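Local coordinates for glycosyl hydrolase (Rhizobium leguminosarum bv. trifolii, PDB 5NDX), which is a family 39 glycoside hydrolase orthologous to human alpha-L-iduronidase, probably hydrolysing O-glycosidic bonds of iduronic acid-containing sugars, at residues G46-E51 with L586-F591; E87-P92 with F555-D560; D359-P364 with E485-Q490; E454-Q459 with V472-A477. The protein carries 2 engineered substitutions. All coordinates share one frame; numbering follows the deposited sequence.

Contact 1. Residues G46-E51 with L586-F591; sequences GGLPNE and LISTAF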
# COMPACT_ATOMS: atom_id res chain seq x y z
N GLY A 46 0.69 2.55 -8.23
CA GLY A 46 1.97 3.19 -8.51
C GLY A 46 1.97 4.71 -8.51
O GLY A 46 2.99 5.31 -8.75
N GLY A 47 0.82 5.32 -8.37
CA GLY A 47 0.71 6.77 -8.40
C GLY A 47 0.72 7.54 -7.09
O GLY A 47 0.49 8.73 -7.13
N LEU A 48 0.98 6.89 -5.96
CA LEU A 48 0.95 7.54 -4.65
C LEU A 48 2.14 8.45 -4.51
O LEU A 48 3.17 8.20 -5.06
CB LEU A 48 0.91 6.56 -3.47
CG LEU A 48 -0.43 5.95 -3.07
CD1 LEU A 48 -0.86 4.94 -4.06
CD2 LEU A 48 -0.38 5.27 -1.71
N PRO A 49 2.01 9.52 -3.72
CA PRO A 49 3.14 10.44 -3.57
C PRO A 49 4.38 9.72 -3.10
O PRO A 49 4.28 8.88 -2.20
CB PRO A 49 2.68 11.38 -2.49
CG PRO A 49 1.19 11.35 -2.54
CD PRO A 49 0.80 10.00 -3.05
N ASN A 50 5.52 10.01 -3.73
CA ASN A 50 6.80 9.57 -3.21
C ASN A 50 6.91 8.06 -3.01
O ASN A 50 7.31 7.58 -1.95
CB ASN A 50 7.08 10.31 -1.85
CG ASN A 50 8.53 10.17 -1.38
OD1 ASN A 50 9.39 9.68 -2.10
ND2 ASN A 50 8.82 10.60 -0.13
N GLU A 51 6.50 7.31 -4.02
CA GLU A 51 6.49 5.85 -3.96
C GLU A 51 5.73 5.34 -2.71
O GLU A 51 6.17 4.44 -2.01
CB GLU A 51 7.93 5.30 -4.03
CG GLU A 51 8.70 5.69 -5.34
CD GLU A 51 10.11 5.06 -5.31
OE1 GLU A 51 10.96 5.53 -4.54
OE2 GLU A 51 10.33 3.99 -5.88
N LEU A 586 -6.18 16.02 -7.19
CA LEU A 586 -5.68 14.67 -7.07
C LEU A 586 -4.35 14.74 -6.39
O LEU A 586 -3.45 15.45 -6.88
CB LEU A 586 -5.50 14.06 -8.44
CG LEU A 586 -6.79 13.89 -9.24
CD1 LEU A 586 -6.46 13.72 -10.72
CD2 LEU A 586 -7.60 12.70 -8.66
N ILE A 587 -4.14 13.99 -5.33
CA ILE A 587 -2.77 13.88 -4.83
C ILE A 587 -1.94 12.72 -5.44
O ILE A 587 -0.72 12.72 -5.30
CB ILE A 587 -2.65 13.83 -3.30
CG1 ILE A 587 -3.36 12.62 -2.76
CG2 ILE A 587 -3.19 15.10 -2.69
CD1 ILE A 587 -3.19 12.53 -1.25
N SER A 588 -2.61 11.75 -6.06
CA SER A 588 -1.94 10.65 -6.73
C SER A 588 -1.95 10.91 -8.23
O SER A 588 -2.81 11.60 -8.74
CB SER A 588 -2.66 9.28 -6.42
OG SER A 588 -2.29 8.84 -5.08
N THR A 589 -1.01 10.30 -8.93
CA THR A 589 -0.78 10.56 -10.34
C THR A 589 -1.50 9.56 -11.20
O THR A 589 -0.89 8.89 -12.00
CB THR A 589 0.72 10.53 -10.62
OG1 THR A 589 1.21 9.22 -10.36
CG2 THR A 589 1.42 11.54 -9.74
N ALA A 590 -2.82 9.52 -11.05
CA ALA A 590 -3.66 8.61 -11.79
C ALA A 590 -5.08 9.17 -11.83
O ALA A 590 -5.50 9.87 -10.93
CB ALA A 590 -3.63 7.22 -11.16
N PHE A 591 -5.77 8.93 -12.94
CA PHE A 591 -7.13 9.42 -13.09
C PHE A 591 -7.92 8.62 -14.09
O PHE A 591 -7.48 8.41 -15.21
CB PHE A 591 -7.10 10.90 -13.48
CG PHE A 591 -8.47 11.50 -13.66
CD1 PHE A 591 -9.28 11.76 -12.56
CD2 PHE A 591 -8.98 11.75 -14.94
CE1 PHE A 591 -10.56 12.33 -12.72
CE2 PHE A 591 -10.27 12.29 -15.09
CZ PHE A 591 -11.05 12.59 -13.98
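Ile587 makes the first approach with its backbone rather than its side chain: Pro49 CG lies 3.6 Å from Ile587 O, while the aliphatic branches of Ile587 pack on Glu370 of helix 364-372. Ser588 follows, its CB close beside the Gly47 carbonyl. Ser588 OG stands anti to its own carbonyl carbon (chi1 -77°), which brings it 3.5 Å from Leu48 CA and near the CD of Pro49. The hydroxyl has its hydrogen bond with Glu370 OE1, in the same helix against which Leu48 packs.

At Thr589 the two backbones join. Thr589 N donates to Gly47 O at 2.8 Å, a fairly straight bond (161°) that lies in the carbonyl plane on a lone pair. Thr589 OG1 takes the crowded position between backbone N and carbonyl carbon (chi1 64°) and rests 3.2 Å from Gly47 CA; Gly47 has no side chain there, and the hydroxyl is bonded to Trp556 O. Thr589 is also the centre of an inverse gamma turn, marked by a weak bond from Ala590 N to Ser588 O at 3.1 Å, after which Ala590 enters strand 590-594. The contact is thus a buried domain interface, where the loop from helix 36-45 to strand 55-58 of the TIM barrel meets a turn of the C-terminal beta sandwich, whose topology is consistent with a fibronectin type III fold.

Contact 2. Residues E87-P92 with F555-D560; sequences EHRLKP and FWAAGD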
# COMPACT_ATOMS: atom_id res chain seq x y z
N GLU A 87 6.66 -1.24 -15.18
CA GLU A 87 6.04 -0.15 -15.91
C GLU A 87 5.23 0.81 -15.00
O GLU A 87 5.14 1.99 -15.29
CB GLU A 87 5.14 -0.80 -16.96
CG GLU A 87 4.45 0.16 -17.89
CD GLU A 87 3.27 -0.46 -18.64
OE1 GLU A 87 3.01 -1.70 -18.54
OE2 GLU A 87 2.58 0.32 -19.33
N HIS A 88 4.70 0.34 -13.87
CA HIS A 88 3.99 1.25 -12.92
C HIS A 88 4.82 1.61 -11.69
O HIS A 88 4.25 1.99 -10.67
CB HIS A 88 2.67 0.62 -12.55
CG HIS A 88 1.75 0.56 -13.71
ND1 HIS A 88 1.67 -0.54 -14.53
CD2 HIS A 88 0.95 1.50 -14.26
CE1 HIS A 88 0.81 -0.29 -15.51
NE2 HIS A 88 0.37 0.94 -15.37
N ARG A 89 6.15 1.49 -11.81
CA ARG A 89 7.09 1.86 -10.77
C ARG A 89 6.86 1.07 -9.50
O ARG A 89 6.93 1.60 -8.42
CB ARG A 89 7.04 3.39 -10.51
CG ARG A 89 7.18 4.22 -11.81
CD ARG A 89 7.37 5.72 -11.52
NE ARG A 89 6.16 6.32 -10.91
CZ ARG A 89 5.15 6.91 -11.58
NH1 ARG A 89 5.17 6.98 -12.90
NH2 ARG A 89 4.10 7.42 -10.91
N LEU A 90 6.58 -0.21 -9.65
CA LEU A 90 6.43 -1.11 -8.53
C LEU A 90 7.53 -2.16 -8.63
O LEU A 90 7.98 -2.48 -9.72
CB LEU A 90 5.05 -1.71 -8.56
CG LEU A 90 3.97 -0.63 -8.32
CD1 LEU A 90 2.61 -1.13 -8.74
CD2 LEU A 90 3.96 -0.16 -6.87
N LYS A 91 7.94 -2.67 -7.48
CA LYS A 91 8.95 -3.71 -7.38
C LYS A 91 8.37 -4.94 -6.76
O LYS A 91 7.59 -4.85 -5.84
CB LYS A 91 10.09 -3.22 -6.50
CG LYS A 91 10.75 -1.96 -7.07
CD LYS A 91 11.69 -1.30 -6.12
CE LYS A 91 12.24 0.03 -6.67
NZ LYS A 91 13.04 -0.27 -7.87
N PRO A 92 8.80 -6.12 -7.22
CA PRO A 92 8.30 -7.30 -6.54
C PRO A 92 8.98 -7.57 -5.18
O PRO A 92 10.20 -7.47 -5.03
CB PRO A 92 8.60 -8.41 -7.55
CG PRO A 92 9.74 -7.91 -8.30
CD PRO A 92 9.45 -6.47 -8.49
N PHE A 555 -2.22 7.75 -16.32
CA PHE A 555 -1.14 7.48 -15.34
C PHE A 555 0.02 8.39 -15.73
O PHE A 555 0.28 8.56 -16.90
CB PHE A 555 -0.71 6.01 -15.44
CG PHE A 555 0.41 5.63 -14.52
CD1 PHE A 555 0.24 5.70 -13.11
CD2 PHE A 555 1.64 5.13 -15.03
CE1 PHE A 555 1.26 5.27 -12.23
CE2 PHE A 555 2.68 4.75 -14.16
CZ PHE A 555 2.49 4.81 -12.75
N TRP A 556 0.69 8.98 -14.75
CA TRP A 556 1.79 9.90 -14.98
C TRP A 556 2.72 9.87 -13.80
O TRP A 556 2.52 9.08 -12.89
CB TRP A 556 1.27 11.31 -15.30
CG TRP A 556 0.55 12.00 -14.24
CD1 TRP A 556 1.05 12.86 -13.33
CD2 TRP A 556 -0.86 11.97 -14.03
NE1 TRP A 556 0.05 13.35 -12.54
CE2 TRP A 556 -1.14 12.82 -12.95
CE3 TRP A 556 -1.91 11.27 -14.62
CZ2 TRP A 556 -2.42 12.99 -12.42
CZ3 TRP A 556 -3.22 11.48 -14.14
CH2 TRP A 556 -3.45 12.34 -13.03
N ALA A 557 3.75 10.71 -13.80
CA ALA A 557 4.71 10.80 -12.72
C ALA A 557 4.78 12.24 -12.29
O ALA A 557 4.53 13.13 -13.10
CB ALA A 557 6.11 10.31 -13.21
N ALA A 558 5.09 12.48 -11.02
CA ALA A 558 5.34 13.83 -10.50
C ALA A 558 6.62 14.40 -11.15
O ALA A 558 7.55 13.65 -11.42
CB ALA A 558 5.52 13.77 -8.95
N GLY A 559 6.65 15.70 -11.40
CA GLY A 559 7.79 16.37 -11.98
C GLY A 559 8.93 16.43 -11.00
O GLY A 559 10.10 16.48 -11.39
N ASP A 560 8.61 16.46 -9.70
CA ASP A 560 9.65 16.37 -8.69
C ASP A 560 9.08 15.84 -7.39
O ASP A 560 7.95 15.36 -7.38
CB ASP A 560 10.37 17.71 -8.53
CG ASP A 560 9.50 18.77 -7.99
OD1 ASP A 560 8.48 18.50 -7.28
OD2 ASP A 560 9.83 19.92 -8.25
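Arg89 runs out from its backbone with CG anti to the carbonyl carbon, then bends at chi3 (-67°), and this kink carries the guanidinium to the strand. Phe555 answers with CG anti to its backbone N (chi1 178°), so that its ring reaches from strand 549-557 to lie over one face of the guanidinium. The two planes are nearly parallel, 7° apart, and offset: Phe555 CZ sits 3.2 Å off the guanidinium plane, toward its rim. Ala557 takes the opposite face, its CB 3.5 Å from Arg89 NH1.

At the edge of the guanidinium, Trp556 O takes both terminal nitrogens. Arg89 NH2 donates to Trp556 O at 3.0 Å, along a lone pair and close to the guanidinium plane, and a weak second bond runs from Arg89 NH1 to Trp556 O at 3.4 Å. The oxygen is shared with the Thr589 hydroxyl of contact 1.

His88 comes over a face of the Phe555 ring, its CD2 3.7 Å from Phe555 CE2, the two rings crossing obliquely. A hydrogen bond between His88 ND1 and Val84 O ties the imidazole back to helix 76-87. Arg89, with its positive phi, is the C-prime residue of the Schellman motif that ends this helix on the way to barrel strand 91-95. Held between a phenyl ring and a methyl group, the arginine meets a neutral carbonyl rather than a carboxylate across this contact, and the dipole of that peptide group probably helps to stabilise its positive charge.

Contact 3. Residues D359-P364 with E485-Q490; sequences DIIKKP and ELRRAQ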
# COMPACT_ATOMS: atom_id res chain seq x y z
N ASP A 359 -16.03 -1.10 -13.55
CA ASP A 359 -15.60 0.11 -12.91
C ASP A 359 -15.08 -0.27 -11.53
O ASP A 359 -15.66 -1.14 -10.83
CB ASP A 359 -16.75 1.10 -12.81
CG ASP A 359 -17.01 1.83 -14.12
OD1 ASP A 359 -16.26 2.76 -14.43
OD2 ASP A 359 -17.96 1.46 -14.85
N ILE A 360 -14.02 0.41 -11.13
CA ILE A 360 -13.48 0.29 -9.79
C ILE A 360 -13.45 1.65 -9.10
O ILE A 360 -13.11 2.67 -9.71
CB ILE A 360 -12.08 -0.34 -9.73
CG1 ILE A 360 -11.09 0.33 -10.67
CG2 ILE A 360 -12.22 -1.82 -10.00
CD1 ILE A 360 -9.71 -0.28 -10.61
N ILE A 361 -13.85 1.63 -7.82
CA ILE A 361 -13.87 2.77 -6.99
C ILE A 361 -12.90 2.57 -5.81
O ILE A 361 -12.92 1.54 -5.15
CB ILE A 361 -15.29 3.02 -6.50
CG1 ILE A 361 -16.26 3.29 -7.64
CG2 ILE A 361 -15.34 4.17 -5.53
CD1 ILE A 361 -16.00 4.55 -8.46
N LYS A 362 -12.04 3.54 -5.57
CA LYS A 362 -11.11 3.54 -4.41
C LYS A 362 -11.75 3.51 -3.07
O LYS A 362 -12.67 4.25 -2.79
CB LYS A 362 -10.22 4.80 -4.42
CG LYS A 362 -9.17 4.71 -5.44
CD LYS A 362 -8.38 5.99 -5.85
CE LYS A 362 -8.10 7.01 -4.83
NZ LYS A 362 -7.09 8.03 -5.37
N LYS A 363 -11.17 2.70 -2.22
CA LYS A 363 -11.64 2.51 -0.86
C LYS A 363 -10.59 3.01 0.15
O LYS A 363 -9.45 3.32 -0.24
CB LYS A 363 -11.91 1.01 -0.64
CG LYS A 363 -13.17 0.52 -1.32
CD LYS A 363 -13.27 -1.01 -1.32
CE LYS A 363 -13.43 -1.59 0.09
NZ LYS A 363 -13.31 -3.05 -0.01
N PRO A 364 -10.96 3.05 1.46
CA PRO A 364 -10.08 3.61 2.47
C PRO A 364 -8.77 2.93 2.69
O PRO A 364 -7.84 3.58 3.16
CB PRO A 364 -10.92 3.62 3.76
CG PRO A 364 -12.33 3.76 3.22
CD PRO A 364 -12.35 2.98 1.94
N GLU A 485 -20.21 10.90 -9.27
CA GLU A 485 -20.35 11.28 -7.87
C GLU A 485 -19.43 10.43 -6.96
O GLU A 485 -18.79 10.97 -6.09
CB GLU A 485 -21.84 11.22 -7.48
CG GLU A 485 -22.19 11.58 -6.06
CD GLU A 485 -23.70 11.31 -5.67
OE1 GLU A 485 -24.53 10.78 -6.49
OE2 GLU A 485 -24.04 11.63 -4.51
N LEU A 486 -19.32 9.13 -7.21
CA LEU A 486 -18.43 8.28 -6.42
C LEU A 486 -16.98 8.61 -6.63
O LEU A 486 -16.20 8.62 -5.67
CB LEU A 486 -18.66 6.78 -6.71
CG LEU A 486 -20.04 6.20 -6.37
CD1 LEU A 486 -20.03 4.72 -6.64
CD2 LEU A 486 -20.52 6.42 -4.95
N ARG A 487 -16.60 8.87 -7.87
CA ARG A 487 -15.22 9.21 -8.17
C ARG A 487 -14.80 10.60 -7.62
O ARG A 487 -13.59 10.84 -7.41
CB ARG A 487 -14.93 9.11 -9.70
CG ARG A 487 -15.02 7.69 -10.20
CD ARG A 487 -14.36 7.49 -11.54
NE ARG A 487 -14.03 6.09 -11.75
CZ ARG A 487 -14.79 5.26 -12.43
NH1 ARG A 487 -15.91 5.68 -13.02
NH2 ARG A 487 -14.44 3.99 -12.54
N ARG A 488 -15.74 11.53 -7.44
CA ARG A 488 -15.44 12.78 -6.70
C ARG A 488 -15.16 12.45 -5.22
O ARG A 488 -14.17 12.92 -4.64
CB ARG A 488 -16.57 13.80 -6.83
CG ARG A 488 -16.42 15.16 -6.10
CD ARG A 488 -17.66 16.08 -6.25
NE ARG A 488 -18.49 15.80 -7.48
CZ ARG A 488 -19.77 15.29 -7.55
NH1 ARG A 488 -20.51 15.00 -6.45
NH2 ARG A 488 -20.33 15.07 -8.76
N ALA A 489 -16.02 11.61 -4.65
CA ALA A 489 -15.92 11.24 -3.25
C ALA A 489 -14.75 10.35 -2.95
O ALA A 489 -14.30 10.35 -1.79
CB ALA A 489 -17.22 10.57 -2.76
N GLN A 490 -14.20 9.64 -3.94
CA GLN A 490 -13.18 8.64 -3.65
C GLN A 490 -11.81 9.24 -3.40
O GLN A 490 -10.95 8.55 -2.86
CB GLN A 490 -13.02 7.62 -4.78
CG GLN A 490 -12.18 8.10 -5.99
CD GLN A 490 -12.10 7.11 -7.14
OE1 GLN A 490 -11.39 7.36 -8.16
NE2 GLN A 490 -12.78 6.02 -7.03
O HOH W 1 -11.89 5.05 -10.32
O HOH W 2 -11.95 6.46 -1.29
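Strand 359-362 and helix 485-489 run in broadly the same direction, their axes inclined at 32° and 8.2 Å apart at closest approach. The backbones draw nearest at Lys362 and Gln490, where a water donates to both Lys362 O and Gln490 O.

Arg487, extended from CG to NE, reaches across to the strand and grips Asp359 end-on, in a buried salt bridge. Arg487 NH2 reaches Asp359 OD1 at 2.9 Å, fairly straight at 158° and on the anti lone pair; Arg487 NH1 bonds to the same Asp359 OD1 at 3.3 Å, from above the carboxylate plane. Asp359 OD2 has a second cation in Arg549.

The strand pairs antiparallel with 326-330 and runs into helix 364-372, with Lys363 at the N-cap, whereas helix 480-489 belongs to the excursion linking strands 436-445 and 493-503 of the nine-stranded sheet. A second water links strand and helix, donating to Ile360 O at 2.7 Å and accepting from Arg487 NE at 2.8 Å.

Ile361 CD1 lies over one face of the guanidinium, touching Arg487 CG at 3.7 Å and Leu486 CB at 3.9 Å. Lys362 crosses Gln490 at about a right angle and carries its NZ on to salt bridges with Glu370 and Glu491.

Contact 4. Residues E454-Q459 with V472-A477; sequences EVWEAQ and VGAPPA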
# COMPACT_ATOMS: atom_id res chain seq x y z
N GLU A 454 -20.35 5.66 1.79
CA GLU A 454 -21.50 6.39 2.32
C GLU A 454 -22.27 7.04 1.17
O GLU A 454 -23.52 7.04 1.14
CB GLU A 454 -21.13 7.46 3.37
CG GLU A 454 -20.71 6.92 4.74
CD GLU A 454 -19.25 6.38 4.79
OE1 GLU A 454 -18.52 6.33 3.76
OE2 GLU A 454 -18.83 5.96 5.89
N VAL A 455 -21.53 7.58 0.22
CA VAL A 455 -22.16 8.25 -0.89
C VAL A 455 -22.99 7.24 -1.69
O VAL A 455 -24.10 7.51 -2.08
CB VAL A 455 -21.11 8.96 -1.76
CG1 VAL A 455 -21.75 9.46 -3.04
CG2 VAL A 455 -20.51 10.13 -0.99
N TRP A 456 -22.38 6.09 -2.00
CA TRP A 456 -23.04 5.02 -2.72
C TRP A 456 -24.29 4.50 -2.01
O TRP A 456 -25.32 4.29 -2.67
CB TRP A 456 -22.05 3.87 -2.87
CG TRP A 456 -22.59 2.63 -3.55
CD1 TRP A 456 -23.04 2.51 -4.84
CD2 TRP A 456 -22.70 1.33 -2.96
NE1 TRP A 456 -23.40 1.22 -5.09
CE2 TRP A 456 -23.19 0.46 -3.96
CE3 TRP A 456 -22.43 0.81 -1.69
CZ2 TRP A 456 -23.43 -0.91 -3.72
CZ3 TRP A 456 -22.66 -0.55 -1.45
CH2 TRP A 456 -23.14 -1.40 -2.48
N GLU A 457 -24.21 4.31 -0.69
CA GLU A 457 -25.36 3.82 0.06
C GLU A 457 -26.51 4.82 -0.03
O GLU A 457 -27.65 4.43 0.02
CB GLU A 457 -25.02 3.57 1.55
CG GLU A 457 -24.21 2.32 1.76
CD GLU A 457 -23.87 2.03 3.23
OE1 GLU A 457 -24.66 2.35 4.16
OE2 GLU A 457 -22.80 1.45 3.43
N ALA A 458 -26.21 6.11 -0.13
CA ALA A 458 -27.27 7.13 -0.23
C ALA A 458 -27.74 7.33 -1.68
O ALA A 458 -28.67 8.08 -1.90
CB ALA A 458 -26.82 8.47 0.38
N GLN A 459 -27.11 6.70 -2.67
CA GLN A 459 -27.55 6.88 -4.05
C GLN A 459 -28.82 6.03 -4.30
O GLN A 459 -28.83 4.84 -3.96
CB GLN A 459 -26.46 6.46 -5.03
CG GLN A 459 -25.36 7.48 -5.19
CD GLN A 459 -24.20 6.98 -6.03
OE1 GLN A 459 -24.00 5.79 -6.23
NE2 GLN A 459 -23.42 7.91 -6.50
N VAL A 472 -34.69 2.15 -2.88
CA VAL A 472 -33.54 1.62 -2.14
C VAL A 472 -32.27 2.29 -2.67
O VAL A 472 -32.29 2.94 -3.74
CB VAL A 472 -33.38 0.08 -2.28
CG1 VAL A 472 -34.66 -0.64 -1.85
CG2 VAL A 472 -32.97 -0.37 -3.68
N GLY A 473 -31.19 2.09 -1.93
CA GLY A 473 -29.91 2.71 -2.20
C GLY A 473 -28.92 1.70 -2.70
O GLY A 473 -29.29 0.64 -3.10
N ALA A 474 -27.64 2.08 -2.74
CA ALA A 474 -26.59 1.15 -3.03
C ALA A 474 -26.74 0.42 -4.39
O ALA A 474 -26.70 -0.81 -4.46
CB ALA A 474 -26.47 0.15 -1.87
N PRO A 475 -26.91 1.18 -5.48
CA PRO A 475 -27.13 0.54 -6.77
C PRO A 475 -25.99 -0.38 -7.16
O PRO A 475 -24.82 0.03 -7.10
CB PRO A 475 -27.23 1.72 -7.75
CG PRO A 475 -26.61 2.85 -7.05
CD PRO A 475 -26.88 2.64 -5.60
N PRO A 476 -26.31 -1.63 -7.51
CA PRO A 476 -25.24 -2.49 -7.98
C PRO A 476 -24.73 -2.13 -9.35
O PRO A 476 -23.60 -2.43 -9.62
CB PRO A 476 -25.82 -3.91 -7.91
CG PRO A 476 -27.25 -3.78 -7.59
CD PRO A 476 -27.49 -2.41 -7.02
N ALA A 477 -25.51 -1.44 -10.18
CA ALA A 477 -25.03 -0.89 -11.43
C ALA A 477 -25.29 0.61 -11.49
O ALA A 477 -26.24 1.06 -12.13
CB ALA A 477 -25.70 -1.62 -12.60
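The indole N-H of Trp456 provides the strongest bond: Trp456 NE1 donates to Pro475 O at 2.7 Å and 159°. The oxygen lies nearly in the indole plane, at the ring edge, but the N-H comes in above the carbonyl plane rather than along a lone pair. A second, weak bond runs from Ala474 N to Trp456 O at 3.2 Å; that carbonyl also receives Gln459 N within its own segment. Together they fasten the C-terminal end of helix 452-457 to the loop that doubles back from it on the way to helix 480-489.

CA-H donors add to the polar contact. Gly473, with no side chain to interpose, brings its CA to 3.0 Å from Gln459 O, and Ala474 CA makes a similar contact with Trp456 O.

Packing centres on the indole, which is swung out with CG anti to the backbone N (chi1 177°). Ala474, in a left-handed backbone conformation, lays its methyl over the face: Ala474 CB is 3.6 Å from the centroid of the six-membered ring and 9° off the normal, a well-centred CH-pi contact. Pro475 slides past the tryptophan, its CD 3.9 Å from Trp456 CD1. Trp320, from a loop, stacks on the indole, and Phe329 of strand 326-330, the partner of strand 358-362, meets it edge-to-face.

Gln459 crosses Pro475, and its NE2 is hydrogen-bonded to Gln482 O and Glu485 OE1. Its other amide atom, Gln459 OE1, is buried with no polar partner in the model, 4.0 Å from Pro475 CG.

Contacts 1 and 2 are neighbours, centres 8 Å apart, and both fix the TIM barrel to the same three-stranded sheet of the C-terminal sandwich, through adjacent strands 590-594 and 549-557. Contacts 3 and 4 form a second pair, centres 12 Å apart, lying on consecutive helices, 480-489 for contact 3 and 452-457 for contact 4, with Leu486 packed against Trp456. Contact 4 lies about 33 Å from contact 2, centre to centre. Along the chain contact 4 is the most local, contact 3 spans it, contact 2 spans both, and contact 1 encloses all. The barrel's early helix-to-strand connections thereby join the last domain, while contact 3 ties helix 480-489 to strand 359-362 and contact 4 closes the excursion on itself.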